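Carboxymuconolactone decarboxylase family protein (Methanocaldococcus jannaschii, PDB 3D7I) probably works as a peroxiredoxin-like oxidoreductase of the AhpD-like group, possibly helping its methanogenic host to remove toxic oxygen species. Local coordinates at residues Glu10-Val15 against Asp21-Ile26; Thr32-Lys37 against Thr43-Ala48; Leu39-Gln44 against Lys70-Thr75; Gly50-Arg55 against Val59-Gln64; Asp81-Val86 against Lys97-Leu102. One frame throughout, in Å; residues are numbered along the deposited sequence. Where two conformers were deposited one is given.

Contact 1: residues Glu10-Val15 against Asp21-Ile26. With SO4 (sulfate ion), chain F.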
# COMPACT_ATOMS: atom_id res chain seq x y z
N GLU B 10 -1.23 0.71 23.64
CA GLU B 10 -2.45 1.43 24.00
C GLU B 10 -3.67 0.97 23.21
O GLU B 10 -4.77 0.85 23.76
CB GLU B 10 -2.25 2.94 23.78
N GLY B 11 -3.47 0.69 21.92
CA GLY B 11 -4.53 0.21 21.06
C GLY B 11 -5.13 -1.06 21.62
O GLY B 11 -6.35 -1.15 21.76
N MSE B 12 -4.27 -2.02 21.96
CA MSE B 12 -4.74 -3.29 22.53
C MSE B 12 -5.39 -3.12 23.89
O MSE B 12 -6.30 -3.89 24.22
CB MSE B 12 -3.65 -4.36 22.58
CG MSE B 12 -3.38 -5.01 21.21
SE MSE B 12 -4.93 -6.03 20.61
CE MSE B 12 -4.56 -7.60 21.71
N LYS B 13 -4.95 -2.16 24.70
CA LYS B 13 -5.63 -1.91 25.99
C LYS B 13 -7.06 -1.38 25.77
O LYS B 13 -7.97 -1.71 26.53
CB LYS B 13 -4.81 -0.96 26.88
CG LYS B 13 -3.50 -1.62 27.37
CD LYS B 13 -2.47 -0.63 27.95
CE LYS B 13 -3.04 0.37 28.86
NZ LYS B 13 -2.00 1.13 29.65
N VAL B 14 -7.26 -0.59 24.71
CA VAL B 14 -8.59 -0.09 24.33
C VAL B 14 -9.47 -1.28 23.95
O VAL B 14 -10.64 -1.39 24.37
CB VAL B 14 -8.49 0.90 23.11
CG1 VAL B 14 -9.89 1.29 22.62
CG2 VAL B 14 -7.69 2.15 23.50
N VAL B 15 -8.88 -2.21 23.22
CA VAL B 15 -9.62 -3.41 22.79
C VAL B 15 -9.99 -4.24 24.01
O VAL B 15 -11.12 -4.71 24.12
CB VAL B 15 -8.86 -4.26 21.77
CG1 VAL B 15 -9.71 -5.49 21.41
CG2 VAL B 15 -8.55 -3.43 20.47
N ASP B 21 -13.85 -10.37 24.59
CA ASP B 21 -13.75 -11.65 23.88
C ASP B 21 -12.92 -11.50 22.61
O ASP B 21 -12.10 -12.39 22.25
CB ASP B 21 -15.14 -12.20 23.53
CG ASP B 21 -15.87 -12.81 24.74
OD1 ASP B 21 -15.31 -12.92 25.86
OD2 ASP B 21 -17.04 -13.20 24.54
N LEU B 22 -13.06 -10.38 21.93
CA LEU B 22 -12.22 -10.12 20.76
C LEU B 22 -10.76 -9.99 21.16
O LEU B 22 -9.87 -10.55 20.51
CB LEU B 22 -12.71 -8.85 20.03
CG LEU B 22 -11.99 -8.42 18.78
CD1 LEU B 22 -11.92 -9.57 17.74
CD2 LEU B 22 -12.66 -7.14 18.23
N TYR B 23 -10.52 -9.26 22.24
CA TYR B 23 -9.18 -9.14 22.80
C TYR B 23 -8.54 -10.53 23.03
O TYR B 23 -7.41 -10.80 22.62
CB TYR B 23 -9.22 -8.37 24.11
CG TYR B 23 -7.88 -8.31 24.79
CD1 TYR B 23 -6.93 -7.38 24.41
CD2 TYR B 23 -7.56 -9.20 25.81
CE1 TYR B 23 -5.69 -7.34 25.04
CE2 TYR B 23 -6.34 -9.17 26.42
CZ TYR B 23 -5.41 -8.23 26.02
OH TYR B 23 -4.21 -8.18 26.63
N ASP B 24 -9.29 -11.41 23.69
CA ASP B 24 -8.79 -12.75 24.01
C ASP B 24 -8.43 -13.56 22.76
O ASP B 24 -7.42 -14.28 22.76
CB ASP B 24 -9.84 -13.50 24.82
CG ASP B 24 -9.93 -13.03 26.23
OD1 ASP B 24 -8.99 -12.37 26.74
OD2 ASP B 24 -10.97 -13.38 26.87
N ILE B 25 -9.22 -13.44 21.70
CA ILE B 25 -8.95 -14.20 20.47
C ILE B 25 -7.69 -13.62 19.81
O ILE B 25 -6.85 -14.35 19.31
CB ILE B 25 -10.14 -14.18 19.50
CG1 ILE B 25 -11.36 -14.86 20.13
CG2 ILE B 25 -9.77 -14.88 18.20
CD1 ILE B 25 -12.70 -14.46 19.47
N ILE B 26 -7.55 -12.29 19.87
CA ILE B 26 -6.37 -11.64 19.30
C ILE B 26 -5.10 -12.10 20.04
O ILE B 26 -4.07 -12.42 19.40
CB ILE B 26 -6.48 -10.07 19.29
CG1 ILE B 26 -7.58 -9.60 18.33
CG2 ILE B 26 -5.16 -9.43 18.85
CD1 ILE B 26 -7.98 -8.12 18.55
S SO4 F . -16.98 -9.04 23.26
O1 SO4 F . -17.65 -7.74 23.34
O2 SO4 F . -17.93 -10.00 22.66
O3 SO4 F . -15.80 -8.97 22.38
O4 SO4 F . -16.58 -9.47 24.60

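Contact 2: residues Thr32-Lys37 against Thr43-Ala48. With SO4 (sulfate ion), chain C.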
# COMPACT_ATOMS: atom_id res chain seq x y z
N THR B 32 -0.07 -17.86 19.06
CA THR B 32 0.09 -18.92 18.03
C THR B 32 0.96 -18.50 16.86
O THR B 32 1.84 -19.27 16.42
CB THR B 32 -1.27 -19.40 17.50
OG1 THR B 32 -2.06 -19.83 18.62
CG2 THR B 32 -1.07 -20.53 16.47
N VAL B 33 0.73 -17.30 16.33
CA VAL B 33 1.58 -16.77 15.26
C VAL B 33 3.06 -16.84 15.68
O VAL B 33 3.92 -17.25 14.87
CB VAL B 33 1.18 -15.34 14.92
CG1 VAL B 33 2.36 -14.52 14.31
CG2 VAL B 33 -0.09 -15.36 14.04
N PHE B 34 3.36 -16.49 16.93
CA PHE B 34 4.76 -16.43 17.37
C PHE B 34 5.27 -17.72 18.01
O PHE B 34 6.31 -17.73 18.68
CB PHE B 34 5.02 -15.23 18.28
CG PHE B 34 5.05 -13.93 17.55
CD1 PHE B 34 6.02 -13.70 16.58
CD2 PHE B 34 4.11 -12.96 17.80
CE1 PHE B 34 6.04 -12.51 15.87
CE2 PHE B 34 4.12 -11.77 17.11
CZ PHE B 34 5.08 -11.55 16.14
N THR B 35 4.52 -18.80 17.79
CA THR B 35 5.01 -20.14 18.10
C THR B 35 5.30 -20.81 16.76
O THR B 35 4.49 -21.57 16.23
CB THR B 35 3.99 -20.92 18.96
OG1 THR B 35 3.66 -20.14 20.11
CG2 THR B 35 4.58 -22.25 19.44
N GLY B 36 6.47 -20.48 16.20
CA GLY B 36 6.88 -21.03 14.94
C GLY B 36 7.19 -22.51 15.03
O GLY B 36 7.50 -23.04 16.11
N LYS B 37 7.07 -23.22 13.92
CA LYS B 37 7.47 -24.65 13.90
C LYS B 37 8.97 -24.83 13.79
O LYS B 37 9.53 -25.80 14.36
CB LYS B 37 6.75 -25.38 12.77
CG LYS B 37 5.24 -25.31 12.92
CD LYS B 37 4.73 -25.93 14.17
CE LYS B 37 3.20 -25.92 14.16
NZ LYS B 37 2.59 -26.49 15.41
N THR B 43 13.62 -14.35 15.31
CA THR B 43 13.57 -14.27 13.85
C THR B 43 12.23 -13.74 13.36
O THR B 43 12.17 -12.89 12.49
CB THR B 43 13.88 -15.62 13.18
OG1 THR B 43 15.19 -16.03 13.56
CG2 THR B 43 13.82 -15.51 11.66
N GLN B 44 11.15 -14.25 13.94
CA GLN B 44 9.83 -13.77 13.59
C GLN B 44 9.61 -12.29 13.94
O GLN B 44 8.96 -11.59 13.19
CB GLN B 44 8.76 -14.62 14.26
CG GLN B 44 8.65 -16.01 13.73
CD GLN B 44 7.50 -16.74 14.36
OE1 GLN B 44 7.50 -16.93 15.57
NE2 GLN B 44 6.53 -17.16 13.54
N LYS B 45 10.12 -11.84 15.08
CA LYS B 45 10.01 -10.43 15.44
C LYS B 45 10.81 -9.52 14.51
O LYS B 45 10.37 -8.43 14.19
CB LYS B 45 10.43 -10.21 16.90
CG LYS B 45 9.32 -10.61 17.85
CD LYS B 45 8.19 -9.58 17.89
CE LYS B 45 7.05 -10.09 18.78
NZ LYS B 45 5.88 -9.17 18.85
N LEU B 46 11.97 -10.00 14.07
CA LEU B 46 12.77 -9.28 13.04
C LEU B 46 12.00 -9.15 11.72
O LEU B 46 11.99 -8.10 11.09
CB LEU B 46 14.14 -9.97 12.82
CG LEU B 46 15.12 -9.89 14.00
CD1 LEU B 46 16.32 -10.81 13.79
CD2 LEU B 46 15.60 -8.45 14.24
N ILE B 47 11.31 -10.22 11.34
CA ILE B 47 10.43 -10.20 10.19
C ILE B 47 9.30 -9.17 10.38
O ILE B 47 9.00 -8.40 9.47
CB ILE B 47 9.86 -11.61 9.90
CG1 ILE B 47 10.98 -12.56 9.44
CG2 ILE B 47 8.73 -11.57 8.83
CD1 ILE B 47 10.61 -14.06 9.57
N ALA B 48 8.71 -9.16 11.58
CA ALA B 48 7.62 -8.22 11.87
C ALA B 48 8.12 -6.77 11.73
O ALA B 48 7.44 -5.93 11.17
CB ALA B 48 7.04 -8.48 13.29
S SO4 C . -1.02 -26.19 14.96
O1 SO4 C . 0.01 -26.78 14.11
O2 SO4 C . -0.41 -25.88 16.27
O3 SO4 C . -1.52 -24.92 14.39
O4 SO4 C . -2.13 -27.14 15.12
O HOH W 1 8.71 -18.88 16.98

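Contact 3: residues Leu39-Gln44 against Lys70-Thr75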
# COMPACT_ATOMS: atom_id res chain seq x y z
N LEU B 39 11.26 -21.53 12.85
CA LEU B 39 11.86 -20.22 13.13
C LEU B 39 11.60 -19.84 14.58
O LEU B 39 10.52 -20.10 15.12
CB LEU B 39 11.28 -19.14 12.21
CG LEU B 39 11.50 -19.34 10.73
CD1 LEU B 39 10.96 -18.14 9.95
CD2 LEU B 39 12.97 -19.59 10.44
N ASP B 40 12.60 -19.25 15.22
CA ASP B 40 12.42 -18.85 16.61
C ASP B 40 11.75 -17.48 16.71
O ASP B 40 11.52 -16.81 15.71
CB ASP B 40 13.74 -18.95 17.40
CG ASP B 40 14.81 -17.98 16.94
OD1 ASP B 40 14.55 -16.98 16.23
OD2 ASP B 40 15.97 -18.24 17.31
N TYR B 41 11.39 -17.11 17.92
CA TYR B 41 10.63 -15.89 18.14
C TYR B 41 11.41 -14.64 17.71
O TYR B 41 10.85 -13.72 17.09
CB TYR B 41 10.33 -15.81 19.63
CG TYR B 41 9.44 -14.69 20.09
CD1 TYR B 41 8.32 -14.31 19.37
CD2 TYR B 41 9.70 -14.04 21.30
CE1 TYR B 41 7.50 -13.29 19.83
CE2 TYR B 41 8.89 -13.03 21.76
CZ TYR B 41 7.79 -12.67 21.03
OH TYR B 41 6.97 -11.66 21.50
N LYS B 42 12.69 -14.61 18.03
CA LYS B 42 13.54 -13.49 17.58
C LYS B 42 13.48 -13.28 16.07
O LYS B 42 13.33 -12.14 15.61
CB LYS B 42 14.98 -13.69 18.02
CG LYS B 42 15.95 -12.59 17.63
CD LYS B 42 17.39 -12.97 18.01
CE LYS B 42 18.37 -11.83 17.78
NZ LYS B 42 19.75 -12.18 18.20
N THR B 43 13.62 -14.35 15.31
CA THR B 43 13.57 -14.27 13.85
C THR B 43 12.23 -13.74 13.36
O THR B 43 12.17 -12.89 12.49
CB THR B 43 13.88 -15.62 13.18
OG1 THR B 43 15.19 -16.03 13.56
CG2 THR B 43 13.82 -15.51 11.66
N GLN B 44 11.15 -14.25 13.94
CA GLN B 44 9.83 -13.77 13.59
C GLN B 44 9.61 -12.29 13.94
O GLN B 44 8.96 -11.59 13.19
CB GLN B 44 8.76 -14.62 14.26
CG GLN B 44 8.65 -16.01 13.73
CD GLN B 44 7.50 -16.74 14.36
OE1 GLN B 44 7.50 -16.93 15.57
NE2 GLN B 44 6.53 -17.16 13.54
N LYS B 70 13.44 -4.32 23.94
CA LYS B 70 13.12 -4.47 25.37
C LYS B 70 12.86 -5.92 25.73
O LYS B 70 13.52 -6.48 26.61
CB LYS B 70 11.90 -3.62 25.75
N GLU B 71 11.91 -6.54 25.03
CA GLU B 71 11.50 -7.92 25.31
C GLU B 71 12.53 -8.97 24.91
O GLU B 71 12.81 -9.87 25.69
CB GLU B 71 10.15 -8.24 24.65
N LEU B 72 13.10 -8.86 23.71
CA LEU B 72 13.99 -9.90 23.18
C LEU B 72 15.48 -9.56 23.21
O LEU B 72 16.31 -10.39 22.86
CB LEU B 72 13.57 -10.26 21.74
CG LEU B 72 12.15 -10.80 21.51
CD1 LEU B 72 11.11 -9.68 21.52
CD2 LEU B 72 12.05 -11.58 20.20
N GLY B 73 15.84 -8.34 23.58
CA GLY B 73 17.25 -7.96 23.53
C GLY B 73 17.82 -7.83 22.12
O GLY B 73 19.04 -7.92 21.90
N ILE B 74 16.95 -7.60 21.14
CA ILE B 74 17.39 -7.34 19.76
C ILE B 74 18.23 -6.04 19.75
O ILE B 74 17.88 -5.09 20.45
CB ILE B 74 16.18 -7.34 18.81
CG1 ILE B 74 15.75 -8.80 18.54
CG2 ILE B 74 16.49 -6.58 17.49
CD1 ILE B 74 14.40 -8.99 17.86
N THR B 75 19.34 -6.00 19.00
CA THR B 75 20.21 -4.81 18.99
C THR B 75 19.85 -3.82 17.88
O THR B 75 19.19 -4.19 16.92
CB THR B 75 21.70 -5.14 18.81
OG1 THR B 75 21.90 -5.78 17.56
CG2 THR B 75 22.26 -6.06 20.03
O HOH W 2 20.26 -9.66 20.02

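Contact 4: residues Gly50-Arg55 against Val59-Gln64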
# COMPACT_ATOMS: atom_id res chain seq x y z
N GLY B 50 10.58 -5.73 9.82
CA GLY B 50 10.71 -5.52 8.38
C GLY B 50 9.40 -5.15 7.71
O GLY B 50 9.32 -4.22 6.90
N ILE B 51 8.35 -5.90 8.03
CA ILE B 51 7.07 -5.68 7.41
C ILE B 51 6.51 -4.32 7.78
O ILE B 51 6.06 -3.58 6.92
CB ILE B 51 6.05 -6.79 7.76
CG1 ILE B 51 6.47 -8.13 7.12
CG2 ILE B 51 4.61 -6.41 7.31
CD1 ILE B 51 5.73 -9.36 7.62
N VAL B 52 6.49 -4.01 9.07
CA VAL B 52 5.95 -2.73 9.55
C VAL B 52 6.78 -1.55 9.02
O VAL B 52 6.24 -0.51 8.62
CB VAL B 52 5.93 -2.71 11.09
CG1 VAL B 52 5.43 -1.35 11.60
CG2 VAL B 52 5.03 -3.85 11.63
N ALA B 53 8.10 -1.73 8.98
CA ALA B 53 8.97 -0.67 8.49
C ALA B 53 8.81 -0.43 7.00
O ALA B 53 9.16 0.64 6.53
CB ALA B 53 10.46 -0.92 8.85
N SER B 54 8.28 -1.40 6.26
CA SER B 54 8.08 -1.28 4.83
C SER B 54 6.89 -0.36 4.52
O SER B 54 6.75 0.08 3.39
CB SER B 54 7.90 -2.65 4.15
OG SER B 54 6.64 -3.28 4.42
N ARG B 55 6.08 -0.10 5.54
CA ARG B 55 4.88 0.75 5.45
C ARG B 55 5.08 2.08 6.18
O ARG B 55 6.19 2.39 6.63
CB ARG B 55 3.70 -0.04 6.02
CG ARG B 55 3.58 -1.39 5.33
CD ARG B 55 2.23 -2.03 5.48
NE ARG B 55 2.05 -2.49 6.85
CZ ARG B 55 1.65 -3.70 7.22
NH1 ARG B 55 1.37 -4.66 6.33
NH2 ARG B 55 1.54 -3.95 8.52
N VAL B 59 4.49 5.21 14.23
CA VAL B 59 4.24 4.77 15.60
C VAL B 59 4.34 3.26 15.71
O VAL B 59 4.94 2.74 16.65
CB VAL B 59 2.87 5.30 16.15
N ALA B 60 3.78 2.55 14.73
CA ALA B 60 3.89 1.10 14.65
C ALA B 60 5.36 0.67 14.54
O ALA B 60 5.78 -0.31 15.18
CB ALA B 60 3.11 0.59 13.46
N ILE B 61 6.13 1.40 13.75
CA ILE B 61 7.56 1.08 13.59
C ILE B 61 8.30 1.28 14.92
O ILE B 61 9.00 0.38 15.38
CB ILE B 61 8.23 1.90 12.48
CG1 ILE B 61 7.58 1.62 11.13
CG2 ILE B 61 9.72 1.56 12.40
CD1 ILE B 61 7.85 2.67 10.05
N GLU B 62 8.14 2.46 15.52
CA GLU B 62 8.78 2.74 16.83
C GLU B 62 8.43 1.67 17.89
O GLU B 62 9.30 1.19 18.62
CB GLU B 62 8.41 4.14 17.31
CG GLU B 62 9.17 4.59 18.58
N LYS B 63 7.16 1.28 17.93
CA LYS B 63 6.67 0.29 18.91
C LYS B 63 7.21 -1.11 18.66
O LYS B 63 7.61 -1.80 19.61
CB LYS B 63 5.14 0.26 18.92
N GLN B 64 7.25 -1.55 17.40
CA GLN B 64 7.83 -2.86 17.10
C GLN B 64 9.30 -2.87 17.49
O GLN B 64 9.78 -3.84 18.04
CB GLN B 64 7.69 -3.27 15.62
CG GLN B 64 6.41 -4.07 15.25
CD GLN B 64 6.39 -5.51 15.75
OE1 GLN B 64 7.43 -6.10 16.06
NE2 GLN B 64 5.20 -6.09 15.81

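Contact 5: residues Asp81-Val86 against Lys97-Leu102. With SO4 (sulfate ion), chain E.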
# COMPACT_ATOMS: atom_id res chain seq x y z
N ASP B 81 20.21 -4.19 10.03
CA ASP B 81 20.27 -5.23 8.99
C ASP B 81 18.90 -5.57 8.41
O ASP B 81 18.79 -5.88 7.23
CB ASP B 81 20.91 -6.52 9.52
CG ASP B 81 22.43 -6.44 9.64
OD1 ASP B 81 23.09 -5.57 9.03
OD2 ASP B 81 22.96 -7.33 10.33
N VAL B 82 17.86 -5.52 9.25
CA VAL B 82 16.49 -5.62 8.76
C VAL B 82 16.19 -4.47 7.79
O VAL B 82 15.63 -4.69 6.69
CB VAL B 82 15.47 -5.63 9.93
CG1 VAL B 82 14.03 -5.60 9.40
CG2 VAL B 82 15.73 -6.82 10.91
N LEU B 83 16.63 -3.27 8.14
CA LEU B 83 16.33 -2.08 7.34
C LEU B 83 17.05 -2.10 5.98
O LEU B 83 16.53 -1.56 4.99
CB LEU B 83 16.65 -0.83 8.12
CG LEU B 83 15.84 -0.65 9.41
CD1 LEU B 83 16.05 0.76 9.97
CD2 LEU B 83 14.31 -0.92 9.16
N ARG B 84 18.18 -2.80 5.90
CA ARG B 84 18.84 -2.99 4.59
C ARG B 84 17.89 -3.68 3.62
O ARG B 84 17.72 -3.30 2.47
CB ARG B 84 20.13 -3.79 4.77
CG ARG B 84 21.21 -3.09 5.56
CD ARG B 84 22.34 -4.03 5.92
NE ARG B 84 23.41 -3.97 4.96
CZ ARG B 84 24.52 -3.23 5.07
NH1 ARG B 84 24.77 -2.44 6.10
NH2 ARG B 84 25.38 -3.29 4.12
N VAL B 85 17.20 -4.69 4.13
CA VAL B 85 16.19 -5.41 3.34
C VAL B 85 14.98 -4.54 3.02
O VAL B 85 14.47 -4.59 1.91
CB VAL B 85 15.76 -6.72 4.04
CG1 VAL B 85 14.83 -7.56 3.10
CG2 VAL B 85 17.00 -7.55 4.44
N VAL B 86 14.51 -3.73 3.97
CA VAL B 86 13.48 -2.73 3.68
C VAL B 86 13.86 -1.83 2.51
O VAL B 86 13.04 -1.58 1.65
CB VAL B 86 13.12 -1.89 4.93
CG1 VAL B 86 12.15 -0.77 4.61
CG2 VAL B 86 12.53 -2.82 6.01
N LYS B 97 13.07 6.77 6.75
CA LYS B 97 12.15 7.00 7.86
C LYS B 97 12.50 6.05 9.00
O LYS B 97 12.60 6.46 10.16
CB LYS B 97 10.69 6.79 7.41
CG LYS B 97 9.64 6.97 8.51
CD LYS B 97 8.21 6.99 7.94
CE LYS B 97 7.29 7.87 8.77
NZ LYS B 97 7.53 9.32 8.50
N ALA B 98 12.66 4.77 8.67
CA ALA B 98 12.94 3.72 9.67
C ALA B 98 14.29 3.91 10.35
O ALA B 98 14.44 3.73 11.59
CB ALA B 98 12.85 2.32 9.02
N MSE B 99 15.29 4.30 9.55
CA MSE B 99 16.62 4.52 10.08
C MSE B 99 16.59 5.65 11.08
O MSE B 99 17.24 5.57 12.11
CB MSE B 99 17.66 4.83 8.99
CG MSE B 99 18.27 3.66 8.32
SE MSE B 99 19.38 2.53 9.51
CE MSE B 99 19.71 3.45 10.56
N LYS B 100 15.85 6.72 10.77
CA LYS B 100 15.72 7.86 11.70
C LYS B 100 15.06 7.48 13.02
O LYS B 100 15.48 7.94 14.10
CB LYS B 100 14.97 9.00 11.02
CG LYS B 100 14.76 10.23 11.92
N ILE B 101 14.02 6.67 12.94
CA ILE B 101 13.34 6.15 14.12
C ILE B 101 14.31 5.29 14.95
O ILE B 101 14.39 5.45 16.18
CB ILE B 101 12.10 5.33 13.74
CG1 ILE B 101 11.02 6.22 13.08
CG2 ILE B 101 11.51 4.62 14.97
CD1 ILE B 101 9.89 5.42 12.41
N LEU B 102 15.06 4.41 14.29
CA LEU B 102 16.04 3.55 14.97
C LEU B 102 17.08 4.38 15.69
O LEU B 102 17.44 4.07 16.84
CB LEU B 102 16.73 2.60 13.97
CG LEU B 102 17.79 1.65 14.54
CD1 LEU B 102 17.22 0.74 15.65
CD2 LEU B 102 18.33 0.83 13.39
S SO4 E . 28.41 -1.34 5.46
O1 SO4 E . 27.31 -0.66 4.86
O2 SO4 E . 28.63 -2.59 4.74
O3 SO4 E . 29.65 -0.53 5.39
O4 SO4 E . 28.07 -1.56 6.85

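Contact 1: residues Glu10-Val15 against Asp21-Ile26
M12 and V15, one helical turn apart on helix 10-18, reach across to Y23 and I26 on helix 20-33. The side chains that meet across the segments do so through apolar groups. M12 is a selenomethionine whose chain bends at both chi2 (-65°) and chi3 (-80°), and the double bend carries its CE into the angle between the Y23 ring and I26. M12 CE lies 3.5 Å from Y23 CE1, approaching the ring obliquely. On its other flank M12 CE is 3.4 Å from I26 CG2, tighter than an ordinary methyl contact, while SE rests near the same CG2. V15 uses one branch, CG1, which comes within 3.9 Å of Y23 CA and has I26 CD1 at a looser 4.3 Å. M92 of the second subunit packs on both M12 and I26, and F95 of that subunit on V15, so part of this apolar core belongs to the assembly.

The polar interactions are at the N-terminal turn of helix 20-33. A sulfate, probably from the crystallisation liquor, takes hydrogen bonds from D21 N to O4 (2.9 Å) and from L22 N to O3 (3.1 Å), and K37 of the third subunit grips it too. An anion at the N-terminal turn of a helix is a familiar sight.

With the short segments at 133°, this is a splayed helical hairpin with a very short turn, leading into an all-helical AhpD-like fold.

Contact 2: residues Thr32-Lys37 against Thr43-Ala48
F34 and Q44 carry most of this contact, with K45 adding a third side chain over the F34 ring. F34 is the first residue to leave helix 20-33, and its ring is sandwiched. Over one face comes K45 CE in a CH-pi contact, 3.8 Å from the F34 ring centroid and 20° off the normal; against the opposite face, over the centre, lies CG1 of the preceding V33. Q44 CB sits at the ring edge, in its plane, 3.7 Å from F34 CD1. F34 also packs on L88 of the fourth subunit.

Q44 runs out extended past CG (chi2 -175°), which drives its amide, turned almost perpendicular to the F34 ring, into the bend after the helix. There Q44 NE2 donates to V33 O at 2.9 Å; the bond is bent at the hydrogen (139°) and leaves the amide plane. The same NE2 also serves D81 O of the fourth subunit. Q44 OE1 meets a water at 2.7 Å, and that water accepts from G36 N at 2.9 Å. With an alanine here, V33 O and D81 O of the fourth subunit would probably lose their shared donor, and the water at G36 would be less firmly held.

One amide thus satisfies backbone groups at the helix end and in another subunit directly, and G36 N through a water, while K45 CE makes the CH-pi contact with its NZ also close to the ring rim. The same amide takes part in both an intrachain and an intersubunit contact.

Contact 3: residues Leu39-Gln44 against Lys70-Thr75
Y41 and K42, at the start of helix 41-53, pack on L72 and I74, at the end of helix 58-72 and just beyond it. L72 places its CG beside the backbone N (chi1 -60°), which brings CD2 to both neighbours, 3.6 Å from K42 CA and 3.6 Å from Y41 CD2. The side chains of L72 and Y41 meet at about a right angle, with the methyl oblique to the ring. The same tyrosine ring makes an edge-to-face contact with F34.

K42 is stretched out in every torsion, its CG opposite the backbone N (chi1 -179°). This carries the aliphatic arm obliquely across I74, with K42 CG 3.9 Å from I74 CG1, and delivers NZ to a salt bridge with E78. A water also joins K42 NZ (3.2 Å) to G73 O (2.8 Å). G73 itself has the positive phi (70°) that glycine adopts readily; it turns the chain out of the helix and brings I74 back toward K42.

D40 is the N-cap residue: its OD1 accepts from T43 N at 2.9 Å, almost straight onto the C-O bond, and also from T43 OG1, which comes from above the carboxylate plane.

What results is the distal end of an antiparallel helical hairpin, where a capped helix start is packed by apolar side chains against the end of helix 58-72 and the turn at G73.

Contact 4: residues Gly50-Arg55 against Val59-Gln64
The closed end of the helical hairpin formed by helices 41-53 and 58-72 is packed here, just beside its turn. V52 faces the second helix and meets it with both methyls in one of its two deposited conformers, which makes these methyl contacts less certain: V52 CG1 touches A60 CB at 3.6 Å and I61 CG1 at 3.7 Å, while CG2 lies against Q64 CG, the two side chains crossing at about a right angle. I61 answers from the other helix. I61 CG1, set beside its own backbone N (chi1 -62°), runs under the end of helix 41-53, reaching A53 CA at 3.8 Å, and its CD1 goes on to R55 O, also at 3.8 Å. Cutting I61 back to an alanine is likely to open a gap beside V52 and A53 and remove the contact with R55 O.

R55 turns its charged end to another partner: one guanidinium face rests on I51 CG2, and its nitrogens bond T89 O and S90 OG of the fourth subunit. The centre of the contact lies about 5 Å from the centre of the chain. Helix 76-90 packs on it through L83 and V86, both against A53, and helix 92-104 closes the group with A98 on A53 and I101 on I61.

Contact 5: residues Asp81-Val86 against Lys97-Leu102
The guanidinium of R84 holds a sulfate at its edge, with the sulfur in the guanidinium plane. R84 NH1 and NH2 each stand 3.3 Å from sulfate O1, and further bonds go to O4 and O2; all are long and weak. R84 bends at chi3 (94°) and leaves its helix on the side away from helix 97-102. NH2 also bonds T32 O of the fourth subunit, and D21 N and L22 N of the fifth subunit hold the same sulfate, probably a guest from the crystallisation liquor.

On the side of helix 76-90, L83 carries the contact between the helices. Its CG lies opposite the carbonyl carbon (chi1 -62°), which points both methyls at helix 97-102. L83 CD2 meets A98 CB at 3.6 Å. L83 CD1 presses on the backbone at M99 N, also 3.6 Å, with the selenium of selenomethionine M99 at 3.8 Å and L102 CD2 a looser 4.1 Å away. The small A98 lets the leucine come down onto the helix backbone. Both L83 and A98 also touch A53 of helix 41-53.

Running at 164° with their axes 10.3 Å apart, the segments form a nearly antiparallel helical hairpin, the last in this all-helical subunit of the AhpD-like class.

In the fold
Contacts 1, 2, 4 and 5 come in series along the chain, while contact 3 starts within contact 2 and encloses contact 4 in its loop. Helix 20-33 links contact 1 to contact 2, and helix 41-53 serves contacts 2, 3 and 4. Contacts 3 and 4 are the two ends of one hairpin, centres about 15 Å apart. Contacts 2 and 3 touch, as do 4 and 5, each pair with centres about 9 Å apart; 2 also touches 4 and 5. Contact 1 is outlying, its centre about 28 Å from that of contact 5, across the chain's middle. Contacts 2 to 5 meet the fourth subunit, contact 1 the second and third: helices packed within the chain also join the assembly.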